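Local coordinates for protein GTP cyclohydrolase 1 type 2 homolog (Escherichia coli, Escherichia coli O157:H7, PDB 1NMO) that binds two iron ions in a dinuclear site within a toroidal homohexamer and may take part in degrading radiation-damaged nucleotides, at residues Leu6-Leu9 with Ile10-Leu14; Asp101-Pro104 with Glu105-Asn108; Ala213-His216 with Ala217-Gly221; Gly221-Arg224 with Ala225-Trp229. All coordinates share one frame; numbering follows the deposited sequence.

Interaction 1: residues Leu6-Leu9 with Ile10-Leu14; sequences LEQL and INEKL
Gln8 and Glu12 meet across one turn of an alpha-helix on its exposed side. Their chains run at a slant to each other, and the amide and carboxylate planes are turned 67° apart. Gln8 NE2 donates to Glu12 OE2 at 3.1 Å. The bond is bent, and the nitrogen comes to the syn side of the oxygen from somewhat outside the carboxylate plane. Gln8 CG also packs on Glu12 OE2 at 3.4 Å.

Glu7 and Asn11 behave differently. They lie alongside each other and point the same way, with their flat ends only 22° apart. One water joins them: it accepts from Asn11 ND2 at 2.7 Å and donates to Glu7 OE2 at 3.2 Å. Each has a second partner, since Glu7 OE2 takes the backbone N-H of Leu27 and Asn11 OD1 takes the indole N-H of Trp96. These outside bonds probably help to set the rotation of both groups.

On the buried side Leu6 and Ile10 are also parallel neighbours. With CG anti to the backbone N (chi1 167°), Leu6 brings its CD1 alongside Ile10 CD1, at 3.9 Å. Backbone i to i+4 bonds run beneath all of this, from Asn11 N to Glu7 O at 2.8 Å among others.

The apolar side of helix 3-13 rests on helix 221-233, where Leu6 and Ile10 meet Leu230 and Leu9 meets Trp229. Leu6 and Glu7 also touch Tyr94 of strand 92-95.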
loop_
_atom_site.group_PDB
_atom_site.type_symbol
_atom_site.label_atom_id
_atom_site.label_comp_id
_atom_site.label_asym_id
_atom_site.label_seq_id
_atom_site.Cartn_x
_atom_site.Cartn_y
_atom_site.Cartn_z
ATOM N N LEU A 6 -32.956 26.755 28.129
ATOM C CA LEU A 6 -31.664 26.626 27.470
ATOM C C LEU A 6 -31.769 27.118 26.022
ATOM O O LEU A 6 -30.812 27.613 25.487
ATOM C CB LEU A 6 -31.169 25.185 27.531
ATOM C CG LEU A 6 -29.972 24.683 26.677
ATOM C CD1 LEU A 6 -28.688 25.513 27.040
ATOM C CD2 LEU A 6 -29.723 23.184 26.905
ATOM N N GLU A 7 -32.922 27.058 25.365
ATOM C CA GLU A 7 -32.935 27.533 24.003
ATOM C C GLU A 7 -32.823 29.048 24.115
ATOM O O GLU A 7 -31.996 29.713 23.424
ATOM C CB GLU A 7 -34.242 27.139 23.291
ATOM C CG GLU A 7 -34.498 27.885 21.961
ATOM C CD GLU A 7 -35.887 27.543 21.392
ATOM O OE1 GLU A 7 -36.838 27.555 22.195
ATOM O OE2 GLU A 7 -36.048 27.252 20.168
ATOM N N GLN A 8 -33.660 29.633 24.963
ATOM C CA GLN A 8 -33.598 31.114 25.153
ATOM C C GLN A 8 -32.168 31.591 25.579
ATOM O O GLN A 8 -31.662 32.659 25.165
ATOM C CB GLN A 8 -34.601 31.585 26.241
ATOM C CG GLN A 8 -34.417 33.097 26.593
ATOM C CD GLN A 8 -35.107 33.535 27.902
ATOM O OE1 GLN A 8 -35.209 32.770 28.904
ATOM N NE2 GLN A 8 -35.561 34.780 27.913
ATOM N N LEU A 9 -31.502 30.784 26.378
ATOM C CA LEU A 9 -30.166 31.197 26.825
ATOM C C LEU A 9 -29.139 31.348 25.664
ATOM O O LEU A 9 -28.388 32.338 25.569
ATOM C CB LEU A 9 -29.665 30.184 27.851
ATOM C CG LEU A 9 -28.246 30.540 28.282
ATOM C CD1 LEU A 9 -28.237 31.892 29.105
ATOM C CD2 LEU A 9 -27.725 29.461 29.113
ATOM N N ILE A 10 -29.086 30.346 24.794
ATOM C CA ILE A 10 -28.129 30.350 23.685
ATOM C C ILE A 10 -28.603 31.363 22.704
ATOM O O ILE A 10 -27.834 32.151 22.184
ATOM C CB ILE A 10 -28.030 28.968 22.926
ATOM C CG1 ILE A 10 -27.843 27.835 23.902
ATOM C CG2 ILE A 10 -26.834 28.968 22.001
ATOM C CD1 ILE A 10 -27.026 28.294 24.919
ATOM N N ASN A 11 -29.906 31.353 22.464
ATOM C CA ASN A 11 -30.484 32.292 21.547
ATOM C C ASN A 11 -30.063 33.705 21.881
ATOM O O ASN A 11 -29.567 34.443 20.990
ATOM C CB ASN A 11 -31.950 32.152 21.636
ATOM C CG ASN A 11 -32.511 31.317 20.520
ATOM O OD1 ASN A 11 -31.787 30.807 19.639
ATOM N ND2 ASN A 11 -33.832 31.182 20.530
ATOM N N GLU A 12 -30.243 34.136 23.134
ATOM C CA GLU A 12 -29.810 35.511 23.456
ATOM C C GLU A 12 -28.302 35.723 23.369
ATOM O O GLU A 12 -27.867 36.781 22.922
ATOM C CB GLU A 12 -30.343 35.975 24.831
ATOM C CG GLU A 12 -31.828 36.481 24.682
ATOM C CD GLU A 12 -32.629 36.370 25.995
ATOM O OE1 GLU A 12 -31.976 36.254 27.084
ATOM O OE2 GLU A 12 -33.905 36.422 25.942
ATOM N N LYS A 13 -27.515 34.717 23.743
ATOM C CA LYS A 13 -26.049 34.848 23.677
ATOM C C LYS A 13 -25.565 34.965 22.233
ATOM O O LYS A 13 -24.731 35.807 21.883
ATOM C CB LYS A 13 -25.400 33.660 24.381
ATOM C CG LYS A 13 -23.824 33.605 24.358
ATOM C CD LYS A 13 -23.119 34.854 24.941
ATOM C CE LYS A 13 -21.601 34.662 25.091
ATOM N NZ LYS A 13 -20.831 35.854 25.816
ATOM N N LEU A 14 -26.119 34.161 21.355
ATOM C CA LEU A 14 -25.687 34.236 19.976
ATOM C C LEU A 14 -26.407 35.299 19.212
ATOM O O LEU A 14 -26.174 35.449 18.018
ATOM C CB LEU A 14 -25.904 32.883 19.300
ATOM C CG LEU A 14 -25.171 31.685 19.892
ATOM C CD1 LEU A 14 -25.245 30.517 18.923
ATOM C CD2 LEU A 14 -23.724 32.015 20.159
HETATM O O HOH W 1 -35.227 29.856 18.573
#

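Interaction 2: residues Asp101-Pro104 with Glu105-Asn108; sequences DAHP and ELGN. With FE (Fe (III) ion), chain H.
Asp101 turns CG anti to its own carbonyl carbon (chi1 -77°), and Asn108 does the same (chi1 -69°). These rotations bring the two side chains together where the backbone doubles back. Asn108 ND2 donates to Asp101 OD1 in a nearly straight hydrogen bond. The modelled separation is very short, so its exact length is doubtful. The carboxylate and amide planes are 54° apart.

Asp101 OD2 binds an iron ion at 2.4 Å, and Asp101 OD1 lies 2.7 Å from the same iron. His63, Glu219 and a water complete the ligands of this iron seen in the entry. Asn108 is placed as a second-shell residue and probably helps to position the carboxylate. Its own OD1 accepts from Gly222 N.

At the far end of the turn the ring of His103 closes the loop. Leu106 N donates to His103 ND1 at 3.1 Å, nearly straight and in the ring plane. That bond uses ND1 as an acceptor. Pro104 CD lies over one ring face near the rim, and Glu105 CB meets His103 CE1 at 3.5 Å. Gly107 N bonds to His103 O at 2.9 Å. Gly107 is the N-cap of the next helix, and its CA lies against Asp101 O.

The turn connects helix 98-102 to helix 108-116. Helix 3-13 lies against it, with Lys13 touching His103 and Leu106 and forming a salt bridge with Glu105.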
loop_
_atom_site.group_PDB
_atom_site.type_symbol
_atom_site.label_atom_id
_atom_site.label_comp_id
_atom_site.label_asym_id
_atom_site.label_seq_id
_atom_site.Cartn_x
_atom_site.Cartn_y
_atom_site.Cartn_z
ATOM N N ASP A 101 -21.674 30.741 13.319
ATOM C CA ASP A 101 -20.531 31.072 12.457
ATOM C C ASP A 101 -20.066 32.496 12.803
ATOM O O ASP A 101 -18.888 32.736 13.050
ATOM C CB ASP A 101 -20.911 31.031 10.944
ATOM C CG ASP A 101 -21.009 29.623 10.425
ATOM O OD1 ASP A 101 -20.081 28.849 10.756
ATOM O OD2 ASP A 101 -22.000 29.261 9.738
ATOM N N ALA A 102 -21.031 33.428 12.833
ATOM C CA ALA A 102 -20.765 34.850 13.087
ATOM C C ALA A 102 -20.399 35.346 14.498
ATOM O O ALA A 102 -19.608 36.252 14.617
ATOM C CB ALA A 102 -21.924 35.691 12.543
ATOM N N HIS A 103 -20.897 34.776 15.579
ATOM C CA HIS A 103 -20.513 35.351 16.901
ATOM C C HIS A 103 -19.015 35.749 17.084
ATOM O O HIS A 103 -18.115 34.914 17.021
ATOM C CB HIS A 103 -20.966 34.405 18.027
ATOM C CG HIS A 103 -21.085 35.072 19.351
ATOM N ND1 HIS A 103 -20.134 34.921 20.353
ATOM C CD2 HIS A 103 -21.950 36.024 19.789
ATOM C CE1 HIS A 103 -20.404 35.756 21.340
ATOM N NE2 HIS A 103 -21.500 36.439 21.021
ATOM N N PRO A 104 -18.735 37.018 17.428
ATOM C CA PRO A 104 -17.318 37.398 17.566
ATOM C C PRO A 104 -16.459 36.658 18.614
ATOM O O PRO A 104 -15.218 36.698 18.601
ATOM C CB PRO A 104 -17.383 38.894 17.864
ATOM C CG PRO A 104 -18.822 39.351 17.475
ATOM C CD PRO A 104 -19.625 38.099 17.904
ATOM N N GLU A 105 -17.103 36.003 19.558
ATOM C CA GLU A 105 -16.348 35.368 20.602
ATOM C C GLU A 105 -16.331 33.869 20.425
ATOM O O GLU A 105 -15.279 33.241 20.411
ATOM C CB GLU A 105 -17.001 35.712 21.945
ATOM C CG GLU A 105 -16.565 34.770 23.057
ATOM C CD GLU A 105 -17.344 34.933 24.359
ATOM O OE1 GLU A 105 -18.229 35.847 24.468
ATOM O OE2 GLU A 105 -17.048 34.132 25.293
ATOM N N LEU A 106 -17.526 33.313 20.250
ATOM C CA LEU A 106 -17.799 31.861 20.152
ATOM C C LEU A 106 -17.865 31.290 18.733
ATOM O O LEU A 106 -17.762 30.074 18.527
ATOM C CB LEU A 106 -19.172 31.609 20.851
ATOM C CG LEU A 106 -19.318 31.300 22.371
ATOM C CD1 LEU A 106 -18.107 31.599 23.187
ATOM C CD2 LEU A 106 -20.570 31.939 22.896
ATOM N N GLY A 107 -18.087 32.154 17.767
ATOM C CA GLY A 107 -18.236 31.714 16.389
ATOM C C GLY A 107 -17.164 30.889 15.702
ATOM O O GLY A 107 -16.009 31.004 16.105
ATOM N N ASN A 108 -17.538 30.097 14.660
ATOM C CA ASN A 108 -16.598 29.261 13.930
ATOM C C ASN A 108 -15.534 30.198 13.357
ATOM O O ASN A 108 -14.377 29.899 13.403
ATOM C CB ASN A 108 -17.244 28.507 12.753
ATOM C CG ASN A 108 -18.238 27.391 13.180
ATOM O OD1 ASN A 108 -17.986 26.582 14.111
ATOM N ND2 ASN A 108 -19.369 27.317 12.446
HETATM FE FE FE H . -20.983 27.249 8.808
HETATM O O HOH W 2 -20.315 28.763 7.106
#

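Interaction 3: residues Ala213-His216 with Ala217-Gly221; sequences AGHH and ATERG. With FE (Fe (III) ion), chain G; FE (Fe (III) ion), chain H.
His215 and Glu219 bring two ligands of a dinuclear iron site together across a short, weakly bonded helical turn. The turn follows strand 209-212 in this NIF3-family protein. His215 NE2 and Glu219 OE1 both bind one iron ion, each at 2.3 Å. Glu219 OE2 binds the other iron, so the carboxylate bridges the pair. Ring and carboxylate planes are 79° apart, and both groups converge on the same metal. His64 completes the protein ligands of the first ion. His63 and Asp101 do so for the second, which also carries a water. His215 ND1 is hydrogen-bonded to Glu194 OE2, and Glu219 OE2 to Thr172 OG1.

The densest packing is below the site. Gly214 O is gripped twice by Thr218. Thr218 OG1 donates to Gly214 O at 2.8 Å, in the carbonyl plane; Thr218 N reaches Gly214 O from above that plane at 3.2 Å. Thr218 OG1 sits between backbone N and carbonyl carbon (chi1 62°), which points the hydroxyl at this oxygen. It also accepts from Gly173 N. Thr218 CG2 presses on Ala213 CB. Gly214 has a positive phi, and Ala217 CB packs on Ala213 O at 3.4 Å.

The looser part is between the side chains of His216 and the partly exposed Arg220. They cross at about a right angle, with Arg220 CG 3.9 Å from His216 NE2. Arg220 CG is closer to the backbone, 3.5 Å from His216 O. His216 NE2 instead bonds to Asp242 OD1. Arg220 NE and NH2 both donate to Ala217 O, which lies in the guanidinium plane, with NH2 at 2.9 Å.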
loop_
_atom_site.group_PDB
_atom_site.type_symbol
_atom_site.label_atom_id
_atom_site.label_comp_id
_atom_site.label_asym_id
_atom_site.label_seq_id
_atom_site.Cartn_x
_atom_site.Cartn_y
_atom_site.Cartn_z
ATOM N N ALA A 213 -9.637 24.208 3.681
ATOM C CA ALA A 213 -9.109 23.489 4.836
ATOM C C ALA A 213 -9.982 22.430 5.392
ATOM O O ALA A 213 -9.643 21.860 6.440
ATOM C CB ALA A 213 -8.733 24.452 5.916
ATOM N N GLY A 214 -11.098 22.156 4.698
ATOM C CA GLY A 214 -12.030 21.135 5.155
ATOM C C GLY A 214 -13.294 21.703 5.754
ATOM O O GLY A 214 -13.227 22.595 6.579
ATOM N N HIS A 215 -14.463 21.180 5.398
ATOM C CA HIS A 215 -15.698 21.723 5.969
ATOM C C HIS A 215 -15.851 21.395 7.444
ATOM O O HIS A 215 -16.038 22.291 8.332
ATOM C CB HIS A 215 -16.933 21.201 5.248
ATOM C CG HIS A 215 -18.161 21.973 5.594
ATOM N ND1 HIS A 215 -19.033 22.476 4.643
ATOM C CD2 HIS A 215 -18.702 22.276 6.793
ATOM C CE1 HIS A 215 -20.073 23.036 5.242
ATOM N NE2 HIS A 215 -19.892 22.930 6.550
ATOM N N HIS A 216 -15.879 20.095 7.711
ATOM C CA HIS A 216 -15.936 19.651 9.121
ATOM C C HIS A 216 -14.720 20.155 9.965
ATOM O O HIS A 216 -14.885 20.604 11.131
ATOM C CB HIS A 216 -15.919 18.150 9.184
ATOM C CG HIS A 216 -15.866 17.630 10.578
ATOM N ND1 HIS A 216 -17.009 17.297 11.298
ATOM C CD2 HIS A 216 -14.806 17.341 11.375
ATOM C CE1 HIS A 216 -16.648 16.818 12.480
ATOM N NE2 HIS A 216 -15.320 16.831 12.551
ATOM N N ALA A 217 -13.517 20.040 9.393
ATOM C CA ALA A 217 -12.285 20.464 10.029
ATOM C C ALA A 217 -12.343 21.928 10.533
ATOM O O ALA A 217 -11.886 22.230 11.632
ATOM C CB ALA A 217 -11.102 20.258 9.016
ATOM N N THR A 218 -12.975 22.818 9.776
ATOM C CA THR A 218 -13.076 24.204 10.159
ATOM C C THR A 218 -14.290 24.614 11.000
ATOM O O THR A 218 -14.342 25.787 11.499
ATOM C CB THR A 218 -12.981 25.120 8.906
ATOM O OG1 THR A 218 -14.083 24.838 8.004
ATOM C CG2 THR A 218 -11.598 24.842 8.151
ATOM N N GLU A 219 -15.224 23.672 11.239
ATOM C CA GLU A 219 -16.419 24.011 12.006
ATOM C C GLU A 219 -16.596 23.184 13.279
ATOM O O GLU A 219 -17.725 22.775 13.685
ATOM C CB GLU A 219 -17.667 23.984 11.101
ATOM C CG GLU A 219 -17.475 25.054 10.017
ATOM C CD GLU A 219 -18.744 25.396 9.316
ATOM O OE1 GLU A 219 -19.670 24.520 9.341
ATOM O OE2 GLU A 219 -18.820 26.513 8.742
ATOM N N ARG A 220 -15.436 22.893 13.870
ATOM C CA ARG A 220 -15.449 22.266 15.147
ATOM C C ARG A 220 -15.261 23.482 16.114
ATOM O O ARG A 220 -15.804 23.500 17.213
ATOM C CB ARG A 220 -14.277 21.326 15.268
ATOM C CG ARG A 220 -14.420 20.055 14.520
ATOM C CD ARG A 220 -13.079 19.341 14.604
ATOM N NE ARG A 220 -12.070 20.062 13.791
ATOM C CZ ARG A 220 -10.837 19.607 13.567
ATOM N NH1 ARG A 220 -10.440 18.450 14.091
ATOM N NH2 ARG A 220 -10.021 20.294 12.797
ATOM N N GLY A 221 -14.544 24.525 15.690
ATOM C CA GLY A 221 -14.298 25.593 16.668
ATOM C C GLY A 221 -15.470 26.134 17.478
ATOM O O GLY A 221 -15.415 26.158 18.707
HETATM FE FE FE G . -21.269 24.294 7.709
HETATM FE FE FE H . -20.983 27.249 8.808
HETATM O O HOH W 2 -20.315 28.763 7.106
#

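Interaction 4: residues Gly221-Arg224 with Ala225-Trp229; sequences GGIR and ALSEW
Ser227 reaches back one helical turn to Ile223. Ser227 CB lies 3.4 Å from Ile223 O, already in contact with the preceding turn. Ser227 CB also touches Arg224 O at 3.5 Å. From there OG turns anti to the carbonyl carbon, beside the backbone N (chi1 -57°). This rotation aims the hydroxyl at the carbonyl, and Ser227 OG donates to Ile223 O at 2.6 Å. Ser227 OG also brushes Ile223 CD1 at 3.4 Å. Beyond the helix it is hydrogen-bonded to Thr40 OG1, so the tip of the serine is held from two directions.

Ile223 O takes a second bond, from Ser227 N at 3.0 Å. The amide and the hydroxyl arrive from opposite faces of the carbonyl plane.

Regular alpha-helical bonds precede and follow it. Ala225 N bonds to Gly221 O, and Leu226 N bonds to Gly222 O at 2.8 Å. Glu228 N bonds to Arg224 O.

Arg224 and Glu228 lie side by side and point the same way. They do not form a salt bridge: Arg224 NE and Glu228 OE2 are 5.4 Å apart. The nearest approach of these side chains is Arg224 CG to Glu228 OE2 at 4.1 Å.

Ile223 and Ser227 face Phe240 of strand 237-240, and Leu226 faces Ile10 of helix 3-13. The chemistry implies that a buried hydroxyl is satisfied within the core by a backbone carbonyl and a neighbouring threonine, while opposite charges on the outer side give at most a loose electrostatic attraction.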
loop_
_atom_site.group_PDB
_atom_site.type_symbol
_atom_site.label_atom_id
_atom_site.label_comp_id
_atom_site.label_asym_id
_atom_site.label_seq_id
_atom_site.Cartn_x
_atom_site.Cartn_y
_atom_site.Cartn_z
ATOM N N GLY A 221 -14.544 24.525 15.690
ATOM C CA GLY A 221 -14.298 25.593 16.668
ATOM C C GLY A 221 -15.470 26.134 17.478
ATOM O O GLY A 221 -15.415 26.158 18.707
ATOM N N GLY A 222 -16.519 26.577 16.776
ATOM C CA GLY A 222 -17.724 27.176 17.374
ATOM C C GLY A 222 -18.534 26.349 18.348
ATOM O O GLY A 222 -18.776 26.748 19.494
ATOM N N ILE A 223 -18.973 25.186 17.898
ATOM C CA ILE A 223 -19.777 24.339 18.777
ATOM C C ILE A 223 -18.929 23.892 19.970
ATOM O O ILE A 223 -19.437 23.695 21.087
ATOM C CB ILE A 223 -20.354 23.138 17.956
ATOM C CG1 ILE A 223 -21.331 22.354 18.772
ATOM C CG2 ILE A 223 -19.228 22.283 17.438
ATOM C CD1 ILE A 223 -20.566 21.435 19.691
ATOM N N ARG A 224 -17.625 23.720 19.736
ATOM C CA ARG A 224 -16.736 23.371 20.825
ATOM C C ARG A 224 -16.684 24.567 21.769
ATOM O O ARG A 224 -16.918 24.444 22.966
ATOM C CB ARG A 224 -15.296 23.009 20.325
ATOM C CG ARG A 224 -14.361 22.502 21.544
ATOM C CD ARG A 224 -13.076 21.718 21.037
ATOM N NE ARG A 224 -12.519 22.495 19.969
ATOM C CZ ARG A 224 -12.037 22.070 18.821
ATOM N NH1 ARG A 224 -11.998 20.778 18.526
ATOM N NH2 ARG A 224 -11.623 23.029 17.971
ATOM N N ALA A 225 -16.408 25.750 21.240
ATOM C CA ALA A 225 -16.333 26.893 22.143
ATOM C C ALA A 225 -17.640 27.051 22.919
ATOM O O ALA A 225 -17.602 27.261 24.123
ATOM C CB ALA A 225 -16.027 28.182 21.368
ATOM N N LEU A 226 -18.787 26.900 22.254
ATOM C CA LEU A 226 -20.058 27.098 22.932
ATOM C C LEU A 226 -20.263 26.071 24.025
ATOM O O LEU A 226 -20.782 26.362 25.116
ATOM C CB LEU A 226 -21.199 27.082 21.877
ATOM C CG LEU A 226 -22.645 27.038 22.429
ATOM C CD1 LEU A 226 -23.015 28.396 23.039
ATOM C CD2 LEU A 226 -23.623 26.709 21.294
ATOM N N SER A 227 -19.804 24.855 23.776
ATOM C CA SER A 227 -19.971 23.770 24.782
ATOM C C SER A 227 -19.202 24.097 26.061
ATOM O O SER A 227 -19.667 23.770 27.154
ATOM C CB SER A 227 -19.473 22.419 24.231
ATOM O OG SER A 227 -20.147 22.093 23.031
ATOM N N GLU A 228 -18.030 24.748 25.920
ATOM C CA GLU A 228 -17.203 25.131 27.095
ATOM C C GLU A 228 -17.909 26.305 27.722
ATOM O O GLU A 228 -18.036 26.400 28.930
ATOM C CB GLU A 228 -15.808 25.555 26.642
ATOM C CG GLU A 228 -15.029 24.389 26.059
ATOM C CD GLU A 228 -13.811 24.823 25.228
ATOM O OE1 GLU A 228 -13.836 26.007 24.687
ATOM O OE2 GLU A 228 -12.852 23.962 25.110
ATOM N N TRP A 229 -18.410 27.204 26.901
ATOM C CA TRP A 229 -19.115 28.338 27.476
ATOM C C TRP A 229 -20.290 27.808 28.306
ATOM O O TRP A 229 -20.638 28.362 29.364
ATOM C CB TRP A 229 -19.702 29.231 26.377
ATOM C CG TRP A 229 -20.377 30.460 26.888
ATOM C CD1 TRP A 229 -19.771 31.657 27.231
ATOM C CD2 TRP A 229 -21.789 30.637 27.147
ATOM N NE1 TRP A 229 -20.741 32.571 27.685
ATOM C CE2 TRP A 229 -21.971 31.959 27.645
ATOM C CE3 TRP A 229 -22.915 29.803 27.018
ATOM C CZ2 TRP A 229 -23.238 32.459 28.002
ATOM C CZ3 TRP A 229 -24.192 30.296 27.383
ATOM C CH2 TRP A 229 -24.338 31.618 27.870
#

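Overall arrangement
Interactions 3 and 4 are largely buried, and interactions 1 and 2 only partly. Interactions 2 and 3 share one iron ion and its water, so metal ligands occur in both, with the His103 turn as the other half of interaction 2. Interactions 1 and 4 each lie within a single helix and depend on backbone bonds and apolar sides. Those two helices pack together through apolar and aromatic side chains. Interaction 2 touches all three others, meeting interaction 1 through charge and interaction 4 through a polar contact. Interactions 3 and 4 share Gly221, where the metal-binding turn passes into helix 221-233. Interaction 1 makes no touch with interaction 3.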